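Local coordinates for protein type-iv like competence pilin ttha1218 (Thermus thermophilus, PDB 5G25) that probably serves as a pilin-like structural subunit in the type IV pilus machinery for DNA uptake during natural competence, represented here by its soluble part, at residues T48-V54 / D67-V73; Q10-M16 / L75-R81; R24-I30 / T84-P89. All coordinates share one frame; numbering follows the deposited sequence.

Contact 1 of 3, residues T48-V54 / D67-V73; sequences TAIPCNV and DVRAFQV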
loop_
_atom_site.group_PDB
_atom_site.type_symbol
_atom_site.label_atom_id
_atom_site.label_comp_id
_atom_site.label_asym_id
_atom_site.label_seq_id
_atom_site.Cartn_x
_atom_site.Cartn_y
_atom_site.Cartn_z
ATOM N N THR A 48 1.209 -4.012 -4.579
ATOM C CA THR A 48 0.990 -5.143 -3.700
ATOM C C THR A 48 0.747 -4.630 -2.269
ATOM O O THR A 48 1.505 -3.796 -1.763
ATOM C CB THR A 48 2.246 -6.040 -3.634
ATOM O OG1 THR A 48 2.684 -6.390 -4.943
ATOM C CG2 THR A 48 1.961 -7.284 -2.838
ATOM N N ALA A 49 -0.288 -5.181 -1.637
ATOM C CA ALA A 49 -0.683 -4.874 -0.284
ATOM C C ALA A 49 -0.632 -6.126 0.582
ATOM O O ALA A 49 -1.407 -7.047 0.401
ATOM C CB ALA A 49 -2.093 -4.293 -0.265
ATOM N N ILE A 50 0.256 -6.127 1.563
ATOM C CA ILE A 50 0.400 -7.246 2.483
ATOM C C ILE A 50 -0.337 -6.942 3.788
ATOM O O ILE A 50 0.001 -5.992 4.482
ATOM C CB ILE A 50 1.896 -7.480 2.778
ATOM C CG1 ILE A 50 2.645 -7.853 1.492
ATOM C CG2 ILE A 50 2.103 -8.539 3.854
ATOM C CD1 ILE A 50 3.364 -6.691 0.839
ATOM N N PRO A 51 -1.320 -7.771 4.156
ATOM C CA PRO A 51 -1.964 -7.520 5.457
ATOM C C PRO A 51 -0.975 -7.645 6.629
ATOM O O PRO A 51 -0.133 -8.553 6.629
ATOM C CB PRO A 51 -3.025 -8.619 5.538
ATOM C CG PRO A 51 -2.471 -9.737 4.712
ATOM C CD PRO A 51 -1.724 -9.065 3.579
ATOM N N CYS A 52 -1.066 -6.723 7.589
ATOM C CA CYS A 52 -0.187 -6.704 8.766
ATOM C C CYS A 52 -0.993 -6.668 10.050
ATOM O O CYS A 52 -2.072 -6.061 10.108
ATOM C CB CYS A 52 0.729 -5.489 8.779
ATOM S SG CYS A 52 1.782 -5.279 7.335
ATOM N N ASN A 53 -0.468 -7.327 11.079
ATOM C CA ASN A 53 -0.986 -7.123 12.410
ATOM C C ASN A 53 -0.303 -5.922 13.036
ATOM O O ASN A 53 0.793 -5.506 12.624
ATOM C CB ASN A 53 -0.744 -8.341 13.294
ATOM C CG ASN A 53 -1.818 -8.513 14.354
ATOM O OD1 ASN A 53 -2.629 -7.611 14.628
ATOM N ND2 ASN A 53 -1.844 -9.692 14.945
ATOM N N VAL A 54 -0.956 -5.378 14.051
ATOM C CA VAL A 54 -0.390 -4.274 14.842
ATOM C C VAL A 54 -0.479 -4.619 16.309
ATOM O O VAL A 54 -1.576 -4.786 16.823
ATOM C CB VAL A 54 -1.170 -2.967 14.591
ATOM C CG1 VAL A 54 -0.750 -1.888 15.581
ATOM C CG2 VAL A 54 -0.951 -2.502 13.156
ATOM N N ASP A 67 -5.193 -10.842 13.014
ATOM C CA ASP A 67 -5.985 -9.688 12.593
ATOM C C ASP A 67 -5.234 -8.844 11.585
ATOM O O ASP A 67 -4.006 -8.748 11.620
ATOM C CB ASP A 67 -6.348 -8.789 13.770
ATOM C CG ASP A 67 -7.036 -9.534 14.875
ATOM O OD1 ASP A 67 -8.106 -10.130 14.610
ATOM O OD2 ASP A 67 -6.503 -9.521 16.006
ATOM N N VAL A 68 -5.994 -8.237 10.686
ATOM C CA VAL A 68 -5.442 -7.319 9.733
ATOM C C VAL A 68 -5.726 -5.936 10.298
ATOM O O VAL A 68 -6.868 -5.506 10.339
ATOM C CB VAL A 68 -6.070 -7.525 8.342
ATOM C CG1 VAL A 68 -5.544 -6.506 7.351
ATOM C CG2 VAL A 68 -5.781 -8.935 7.842
ATOM N N ARG A 69 -4.691 -5.268 10.797
ATOM C CA ARG A 69 -4.863 -3.931 11.350
ATOM C C ARG A 69 -4.190 -2.861 10.499
ATOM O O ARG A 69 -4.370 -1.678 10.758
ATOM C CB ARG A 69 -4.378 -3.864 12.803
ATOM C CG ARG A 69 -5.151 -4.785 13.752
ATOM C CD ARG A 69 -5.700 -4.057 14.978
ATOM N NE ARG A 69 -4.645 -3.436 15.785
ATOM C CZ ARG A 69 -4.834 -2.782 16.932
ATOM N NH1 ARG A 69 -6.049 -2.642 17.452
ATOM N NH2 ARG A 69 -3.793 -2.264 17.573
ATOM N N ALA A 70 -3.429 -3.278 9.488
ATOM C CA ALA A 70 -2.761 -2.348 8.604
ATOM C C ALA A 70 -2.315 -3.102 7.374
ATOM O O ALA A 70 -2.317 -4.329 7.378
ATOM C CB ALA A 70 -1.563 -1.728 9.299
ATOM N N PHE A 71 -1.937 -2.366 6.329
ATOM C CA PHE A 71 -1.358 -2.973 5.125
ATOM C C PHE A 71 -0.006 -2.353 4.862
ATOM O O PHE A 71 0.137 -1.137 4.909
ATOM C CB PHE A 71 -2.211 -2.717 3.880
ATOM C CG PHE A 71 -3.524 -3.420 3.885
ATOM C CD1 PHE A 71 -3.599 -4.773 3.523
ATOM C CD2 PHE A 71 -4.691 -2.747 4.224
ATOM C CE1 PHE A 71 -4.801 -5.432 3.526
ATOM C CE2 PHE A 71 -5.905 -3.411 4.199
ATOM C CZ PHE A 71 -5.954 -4.755 3.873
ATOM N N GLN A 72 0.966 -3.205 4.549
ATOM C CA GLN A 72 2.233 -2.775 3.962
ATOM C C GLN A 72 2.047 -2.712 2.438
ATOM O O GLN A 72 1.775 -3.719 1.767
ATOM C CB GLN A 72 3.341 -3.754 4.358
ATOM C CG GLN A 72 4.689 -3.489 3.729
ATOM C CD GLN A 72 5.604 -4.729 3.761
ATOM O OE1 GLN A 72 5.295 -5.762 4.379
ATOM N NE2 GLN A 72 6.733 -4.625 3.085
ATOM N N VAL A 73 2.155 -1.512 1.897
ATOM C CA VAL A 73 1.854 -1.277 0.503
ATOM C C VAL A 73 3.160 -1.009 -0.210
ATOM O O VAL A 73 3.931 -0.149 0.220
ATOM C CB VAL A 73 0.912 -0.065 0.358
ATOM C CG1 VAL A 73 0.547 0.170 -1.098
ATOM C CG2 VAL A 73 -0.345 -0.259 1.187
#
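Cys52 meets two consecutive residues, Arg69 and Ala70, where strand 70-77 begins beside the antiparallel strand 43-54, forming a classic beta bulge in the sheet of this pilin domain. Its carbonyl oxygen accepts both amides: the Arg69 N to Cys52 O bond measures 2.8 Å, with the donor nearly along the C=O axis, while Ala70 N stands at 3.2 Å from the same Cys52 O and is tilted out of the carbonyl plane. Beyond the bulge the pairing is regular, and Ile50 with Gln72 exchange two backbone bonds, the one from Ile50 N to Gln72 O being 2.9 Å and almost straight at 172°.

The Arg69 side chain illustrates how the bulge end is wrapped. Arg69 CB sits 3.7 Å from Val54 CG2; CG passes the Asn53 carboxamide, whose plane is 82° from that of the guanidinium. Bends at chi2 and chi3 then carry Arg69 NE to within 3.7 Å of Val54 CB, which lies at the guanidinium edge and in its plane, and NH2 ends beside Val54 CG1. The Val54 and Arg69 side chains cross at about a right angle.

The sheet's two faces differ. Ala49, Pro51, Phe71 and Val73 look toward the helical side, where Ile30, Met20 and Leu23 complete the packing. On the other, Ile50 and Gln72 run side by side, and Cys52 forms its disulfide with Cys62. With SG anti to the Cys52 carbonyl carbon (chi1 -57°), the sulfur lies over the partner strand, Cys52 SG being 3.7 Å from Gln72 CB.

Contact 2 of 3, residues Q10-M16 / L75-R81; sequences QTVVREM and LRVEEKR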
loop_
_atom_site.group_PDB
_atom_site.type_symbol
_atom_site.label_atom_id
_atom_site.label_comp_id
_atom_site.label_asym_id
_atom_site.label_seq_id
_atom_site.Cartn_x
_atom_site.Cartn_y
_atom_site.Cartn_z
ATOM N N GLN A 10 10.691 13.971 -11.594
ATOM C CA GLN A 10 10.217 12.720 -12.249
ATOM C C GLN A 10 8.700 12.544 -12.083
ATOM O O GLN A 10 8.173 12.444 -10.968
ATOM C CB GLN A 10 10.934 11.506 -11.670
ATOM C CG GLN A 10 10.407 10.185 -12.197
ATOM C CD GLN A 10 10.853 9.932 -13.615
ATOM O OE1 GLN A 10 10.119 10.194 -14.581
ATOM N NE2 GLN A 10 12.076 9.440 -13.755
ATOM N N THR A 11 8.022 12.500 -13.221
ATOM C CA THR A 11 6.588 12.291 -13.300
ATOM C C THR A 11 6.139 10.977 -12.662
ATOM O O THR A 11 5.090 10.926 -12.027
ATOM C CB THR A 11 6.160 12.301 -14.777
ATOM O OG1 THR A 11 6.600 13.527 -15.376
ATOM C CG2 THR A 11 4.641 12.149 -14.921
ATOM N N VAL A 12 6.923 9.915 -12.838
ATOM C CA VAL A 12 6.569 8.604 -12.284
ATOM C C VAL A 12 6.533 8.607 -10.751
ATOM O O VAL A 12 5.594 8.110 -10.152
ATOM C CB VAL A 12 7.498 7.501 -12.823
ATOM C CG1 VAL A 12 7.424 6.244 -11.975
ATOM C CG2 VAL A 12 7.144 7.192 -14.281
ATOM N N VAL A 13 7.539 9.190 -10.124
ATOM C CA VAL A 13 7.580 9.289 -8.677
ATOM C C VAL A 13 6.404 10.108 -8.130
ATOM O O VAL A 13 5.797 9.750 -7.135
ATOM C CB VAL A 13 8.915 9.900 -8.213
ATOM C CG1 VAL A 13 8.843 10.285 -6.736
ATOM C CG2 VAL A 13 10.030 8.899 -8.440
ATOM N N ARG A 14 6.078 11.200 -8.803
ATOM C CA ARG A 14 4.980 12.050 -8.374
ATOM C C ARG A 14 3.648 11.280 -8.410
ATOM O O ARG A 14 2.883 11.337 -7.451
ATOM C CB ARG A 14 4.914 13.296 -9.270
ATOM C CG ARG A 14 4.282 14.523 -8.616
ATOM C CD ARG A 14 4.592 15.818 -9.373
ATOM N NE ARG A 14 6.026 15.980 -9.660
ATOM C CZ ARG A 14 6.572 16.038 -10.881
ATOM N NH1 ARG A 14 5.823 15.970 -11.983
ATOM N NH2 ARG A 14 7.888 16.176 -11.002
ATOM N N GLU A 15 3.392 10.563 -9.509
ATOM C CA GLU A 15 2.193 9.742 -9.666
ATOM C C GLU A 15 2.119 8.592 -8.686
ATOM O O GLU A 15 1.034 8.220 -8.258
ATOM C CB GLU A 15 2.129 9.152 -11.075
ATOM C CG GLU A 15 1.883 10.178 -12.140
ATOM C CD GLU A 15 0.583 10.879 -11.890
ATOM O OE1 GLU A 15 -0.497 10.280 -12.152
ATOM O OE2 GLU A 15 0.663 12.018 -11.387
ATOM N N MET A 16 3.264 8.003 -8.350
ATOM C CA MET A 16 3.274 6.939 -7.366
ATOM C C MET A 16 2.847 7.531 -6.006
ATOM O O MET A 16 2.091 6.920 -5.263
ATOM C CB MET A 16 4.652 6.274 -7.275
ATOM C CG MET A 16 5.085 5.485 -8.501
ATOM S SD MET A 16 6.819 4.988 -8.363
ATOM C CE MET A 16 6.709 3.642 -7.207
ATOM N N LEU A 75 4.417 -0.057 -3.983
ATOM C CA LEU A 75 4.153 0.385 -5.338
ATOM C C LEU A 75 5.483 0.343 -6.095
ATOM O O LEU A 75 6.493 0.871 -5.601
ATOM C CB LEU A 75 3.622 1.824 -5.286
ATOM C CG LEU A 75 2.527 2.316 -6.213
ATOM C CD1 LEU A 75 1.432 1.275 -6.405
ATOM C CD2 LEU A 75 1.948 3.603 -5.621
ATOM N N ARG A 76 5.482 -0.290 -7.272
ATOM C CA ARG A 76 6.686 -0.446 -8.106
ATOM C C ARG A 76 6.375 -0.083 -9.538
ATOM O O ARG A 76 5.455 -0.627 -10.141
ATOM C CB ARG A 76 7.207 -1.886 -8.088
ATOM C CG ARG A 76 7.895 -2.275 -6.794
ATOM C CD ARG A 76 8.580 -3.640 -6.867
ATOM N NE ARG A 76 9.745 -3.744 -5.972
ATOM C CZ ARG A 76 9.793 -4.471 -4.853
ATOM N NH1 ARG A 76 8.731 -5.192 -4.453
ATOM N NH2 ARG A 76 10.918 -4.495 -4.134
ATOM N N VAL A 77 7.148 0.847 -10.076
ATOM C CA VAL A 77 7.030 1.250 -11.465
ATOM C C VAL A 77 8.455 1.223 -12.012
ATOM O O VAL A 77 9.299 2.034 -11.620
ATOM C CB VAL A 77 6.394 2.649 -11.594
ATOM C CG1 VAL A 77 6.250 3.034 -13.054
ATOM C CG2 VAL A 77 5.037 2.677 -10.903
ATOM N N GLU A 78 8.727 0.239 -12.870
ATOM C CA GLU A 78 10.077 -0.012 -13.371
ATOM C C GLU A 78 11.034 -0.195 -12.205
ATOM O O GLU A 78 10.755 -0.977 -11.302
ATOM C CB GLU A 78 10.514 1.090 -14.339
ATOM C CG GLU A 78 9.530 1.256 -15.497
ATOM C CD GLU A 78 10.113 1.971 -16.708
ATOM O OE1 GLU A 78 11.276 2.429 -16.645
ATOM O OE2 GLU A 78 9.398 2.073 -17.731
ATOM N N GLU A 79 12.156 0.507 -12.196
ATOM C CA GLU A 79 13.067 0.397 -11.062
ATOM C C GLU A 79 12.650 1.273 -9.862
ATOM O O GLU A 79 13.257 1.176 -8.798
ATOM C CB GLU A 79 14.496 0.747 -11.488
ATOM C CG GLU A 79 14.920 2.199 -11.252
ATOM C CD GLU A 79 14.365 3.181 -12.279
ATOM O OE1 GLU A 79 13.259 2.938 -12.830
ATOM O OE2 GLU A 79 15.047 4.206 -12.529
ATOM N N LYS A 80 11.642 2.135 -10.024
ATOM C CA LYS A 80 11.245 3.029 -8.918
ATOM C C LYS A 80 10.394 2.274 -7.910
ATOM O O LYS A 80 9.568 1.426 -8.245
ATOM C CB LYS A 80 10.483 4.262 -9.427
ATOM C CG LYS A 80 11.322 5.192 -10.285
ATOM C CD LYS A 80 12.390 5.903 -9.463
ATOM C CE LYS A 80 13.111 6.963 -10.291
ATOM N NZ LYS A 80 14.238 7.603 -9.558
ATOM N N ARG A 81 10.572 2.591 -6.652
ATOM C CA ARG A 81 9.787 1.909 -5.675
ATOM C C ARG A 81 9.413 2.769 -4.485
ATOM O O ARG A 81 10.182 3.631 -4.063
ATOM C CB ARG A 81 10.559 0.684 -5.285
ATOM C CG ARG A 81 10.191 0.079 -3.972
ATOM C CD ARG A 81 11.356 -0.787 -3.540
ATOM N NE ARG A 81 10.936 -1.659 -2.468
ATOM C CZ ARG A 81 10.713 -1.246 -1.227
ATOM N NH1 ARG A 81 10.887 0.039 -0.886
ATOM N NH2 ARG A 81 10.310 -2.126 -0.320
#
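Arg81, whose CA lies against the Met16 methyl, carries its guanidinium away from the helix; NH2 of Arg76 stands at the edge of that group, in its plane, and Glu83 supplies the charge partner through a salt bridge to Arg81 NH2. The other flat group belongs to the helix: over one face of the Arg14 guanidinium, offset toward the rim, is the carbonyl oxygen of Gln10, one turn back. That guanidinium lies off the contact, and the interface itself is mostly aliphatic.

Met16 contributes the largest share of the buried surface. Its CG passes Val77 CG2 at 3.7 Å, the two side chains sliding by one another in opposite directions, whereas the Met16 and Lys80 side chains cross at about a right angle, with Met16 SD 3.9 Å from Lys80 CB. The last bend (chi3 76°) turns the methyl toward the strand backbone, where Met16 CE comes to 3.2 Å from Leu75 O. Leu75 returns the approach, placing CD2 3.3 Å from the carbonyl oxygen of Met16.

This is the helix-on-sheet packing of the type IV pilin fold, here seen where the first turns of helix 11-24 meet the tip of a hairpin. Helix segment 11-16 and strand segment 75-77 run nearly antiparallel, at 158°, with axes 9.7 Å apart. A type II' turn from Val77 to Lys80 joins the strands, closed by reciprocal backbone bonds between those two residues.

Near the turn Val12 and Val77 meet tip to tip, CG1 to CG1, at 3.6 Å; Lys43 of strand 43-54 touches both valines, and Leu40 of strand 36-40 touches Val77 and Met16. The aliphatic part of Lys80 crosses Val13 at nearly a right angle, its CD 3.9 Å from Val13 CG2.

Contact 3 of 3, residues R24-I30 / T84-P89; sequences RQDPQGI and TVVYRP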
loop_
_atom_site.group_PDB
_atom_site.type_symbol
_atom_site.label_atom_id
_atom_site.label_comp_id
_atom_site.label_asym_id
_atom_site.label_seq_id
_atom_site.Cartn_x
_atom_site.Cartn_y
_atom_site.Cartn_z
ATOM N N ARG A 24 -4.159 5.675 0.964
ATOM C CA ARG A 24 -4.124 5.998 2.387
ATOM C C ARG A 24 -5.458 6.589 2.834
ATOM O O ARG A 24 -5.880 6.376 3.954
ATOM C CB ARG A 24 -2.974 6.947 2.723
ATOM C CG ARG A 24 -2.817 7.128 4.232
ATOM C CD ARG A 24 -1.764 8.151 4.617
ATOM N NE ARG A 24 -0.491 7.908 3.937
ATOM C CZ ARG A 24 0.356 6.923 4.222
ATOM N NH1 ARG A 24 0.095 6.035 5.175
ATOM N NH2 ARG A 24 1.482 6.813 3.530
ATOM N N GLN A 25 -6.154 7.275 1.933
ATOM C CA GLN A 25 -7.510 7.745 2.236
ATOM C C GLN A 25 -8.565 6.635 2.198
ATOM O O GLN A 25 -9.688 6.879 2.605
ATOM C CB GLN A 25 -7.925 8.816 1.228
ATOM C CG GLN A 25 -7.017 10.031 1.242
ATOM C CD GLN A 25 -7.196 10.917 0.025
ATOM O OE1 GLN A 25 -7.928 10.582 -0.905
ATOM N NE2 GLN A 25 -6.518 12.059 0.025
ATOM N N ASP A 26 -8.234 5.428 1.712
ATOM C CA ASP A 26 -9.267 4.414 1.454
ATOM C C ASP A 26 -8.772 3.065 1.948
ATOM O O ASP A 26 -8.669 2.112 1.179
ATOM C CB ASP A 26 -9.551 4.398 -0.055
ATOM C CG ASP A 26 -10.854 3.695 -0.440
ATOM O OD1 ASP A 26 -11.491 3.019 0.385
ATOM O OD2 ASP A 26 -11.243 3.834 -1.620
ATOM N N PRO A 27 -8.471 2.963 3.250
ATOM C CA PRO A 27 -7.865 1.707 3.697
ATOM C C PRO A 27 -8.749 0.485 3.460
ATOM O O PRO A 27 -8.220 -0.570 3.149
ATOM C CB PRO A 27 -7.628 1.922 5.202
ATOM C CG PRO A 27 -7.862 3.395 5.439
ATOM C CD PRO A 27 -8.833 3.823 4.386
ATOM N N GLN A 28 -10.063 0.616 3.607
ATOM C CA GLN A 28 -10.989 -0.506 3.372
ATOM C C GLN A 28 -11.083 -0.882 1.878
ATOM O O GLN A 28 -11.547 -1.958 1.557
ATOM C CB GLN A 28 -12.403 -0.178 3.878
ATOM C CG GLN A 28 -12.505 0.146 5.354
ATOM C CD GLN A 28 -11.875 -0.913 6.240
ATOM O OE1 GLN A 28 -10.776 -0.720 6.761
ATOM N NE2 GLN A 28 -12.562 -2.034 6.413
ATOM N N GLY A 29 -10.701 0.038 0.981
ATOM C CA GLY A 29 -10.663 -0.234 -0.449
ATOM C C GLY A 29 -9.365 -0.862 -0.958
ATOM O O GLY A 29 -9.306 -1.377 -2.092
ATOM N N ILE A 30 -8.336 -0.860 -0.128
ATOM C CA ILE A 30 -6.991 -1.306 -0.553
ATOM C C ILE A 30 -6.927 -2.718 -1.203
ATOM O O ILE A 30 -6.217 -2.904 -2.188
ATOM C CB ILE A 30 -5.983 -1.194 0.617
ATOM C CG1 ILE A 30 -5.580 0.271 0.815
ATOM C CG2 ILE A 30 -4.727 -2.027 0.377
ATOM C CD1 ILE A 30 -4.648 0.505 1.990
ATOM N N THR A 84 5.040 2.082 1.978
ATOM C CA THR A 84 4.531 2.730 3.163
ATOM C C THR A 84 3.631 1.764 3.933
ATOM O O THR A 84 3.496 0.592 3.562
ATOM C CB THR A 84 3.807 4.055 2.816
ATOM O OG1 THR A 84 3.755 4.896 3.972
ATOM C CG2 THR A 84 2.406 3.814 2.307
ATOM N N VAL A 85 3.061 2.249 5.034
ATOM C CA VAL A 85 2.124 1.474 5.840
ATOM C C VAL A 85 0.859 2.292 5.915
ATOM O O VAL A 85 0.901 3.498 6.186
ATOM C CB VAL A 85 2.671 1.180 7.252
ATOM C CG1 VAL A 85 1.622 0.492 8.123
ATOM C CG2 VAL A 85 3.925 0.307 7.151
ATOM N N VAL A 86 -0.256 1.645 5.602
ATOM C CA VAL A 86 -1.536 2.267 5.733
ATOM C C VAL A 86 -2.221 1.596 6.906
ATOM O O VAL A 86 -2.355 0.390 6.918
ATOM C CB VAL A 86 -2.361 2.135 4.454
ATOM C CG1 VAL A 86 -3.734 2.754 4.641
ATOM C CG2 VAL A 86 -1.623 2.810 3.320
ATOM N N TYR A 87 -2.623 2.387 7.897
ATOM C CA TYR A 87 -3.272 1.844 9.084
ATOM C C TYR A 87 -4.746 1.803 8.827
ATOM O O TYR A 87 -5.291 2.650 8.134
ATOM C CB TYR A 87 -2.953 2.676 10.340
ATOM C CG TYR A 87 -1.499 2.586 10.744
ATOM C CD1 TYR A 87 -0.552 3.444 10.195
ATOM C CD2 TYR A 87 -1.067 1.620 11.657
ATOM C CE1 TYR A 87 0.786 3.347 10.538
ATOM C CE2 TYR A 87 0.272 1.524 12.019
ATOM C CZ TYR A 87 1.197 2.376 11.447
ATOM O OH TYR A 87 2.535 2.271 11.790
ATOM N N ARG A 88 -5.400 0.785 9.356
ATOM C CA ARG A 88 -6.816 0.699 9.219
ATOM C C ARG A 88 -7.499 1.345 10.421
ATOM O O ARG A 88 -6.955 1.336 11.520
ATOM C CB ARG A 88 -7.238 -0.750 9.022
ATOM C CG ARG A 88 -6.775 -1.294 7.670
ATOM C CD ARG A 88 -7.880 -2.070 6.973
ATOM N NE ARG A 88 -8.383 -3.120 7.837
ATOM C CZ ARG A 88 -9.011 -4.208 7.415
ATOM N NH1 ARG A 88 -9.252 -4.408 6.129
ATOM N NH2 ARG A 88 -9.401 -5.099 8.301
ATOM N N PRO A 89 -8.701 1.918 10.213
ATOM C CA PRO A 89 -9.393 2.530 11.333
ATOM C C PRO A 89 -9.714 1.497 12.390
ATOM O O PRO A 89 -9.872 0.304 12.083
ATOM C CB PRO A 89 -10.686 3.067 10.703
ATOM C CG PRO A 89 -10.378 3.188 9.248
ATOM C CD PRO A 89 -9.490 2.017 8.975
HETATM O O HOH W 1 -2.384 5.527 7.513
#
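Arg24 ties the end of the N-terminal helix to strand 80-87, at the start of the loop that joins helix 11-24 to the short helix 30-33 in this pilin fold. Arg24 NH1 gives a 2.8 Å bond to Val85 O and Arg24 NH2 a 3.0 Å bond to Thr84 OG1, the latter fairly straight at 166°; both acceptors sit at the guanidinium edge, close to its plane. The chain leaves with CG anti to the backbone N (chi1 -172°) and stays extended until a bend at chi3 presents these two N-H groups to the strand. A water at the same edge, weakly bound by NH1, also accepts from Tyr87 N, so a weak water bridge links Arg24 to Tyr87 as well.

Beside these polar bonds the packing is aliphatic. Ile30 and Val86 meet tip to tip, with Ile30 CD1 3.6 Å from Val86 CG1, and Pro27 CB lies 4.0 Å from that same Val86 CG1. Phe71 and Val73 of the adjoining strand back the pair.

Farther along, Gln28 crosses Arg88 at about a right angle. Gln28 OE1 comes to 3.2 Å from Arg88 CD, while NE2 lies over one face of the guanidinium, offset toward the rim. Arg88 NH2 also makes a weak hydrogen bond to Val68 O. With an alanine here, Val68 O would probably lose that donor, and the Gln28 amide, deprived of the chain it lies against, would be likely to turn more freely.

Pro27 and Gln28 are probably positioned by a turn in which Asp26, salt-bridged through OD2 to Arg22, receives Gly29 N: the bond from Gly29 N to Asp26 O is 2.9 Å, and a weak one goes to Asp26 OD1.

In the fold
All three contacts draw on one antiparallel hairpin, strands 70-77 and 80-87, and none borders a known ligand or active site; together they describe how this pilin domain is built. Contacts 1 and 3 are neighbours, with centres about 9 Å apart: strand 70-77 lies between strands 43-54 and 80-87, and a probable hydrogen bond from Phe71 N to Val86 O, at 2.8 Å, helps join strand 70-77 to strand 80-87. Contact 2 lies at the hairpin tip, its centre about 21 Å from that of contact 1 and 19 Å from that of contact 3. Helix 11-24 spans the distance, beginning in contact 2 and ending in contact 3, so hairpin and helix meet near both ends.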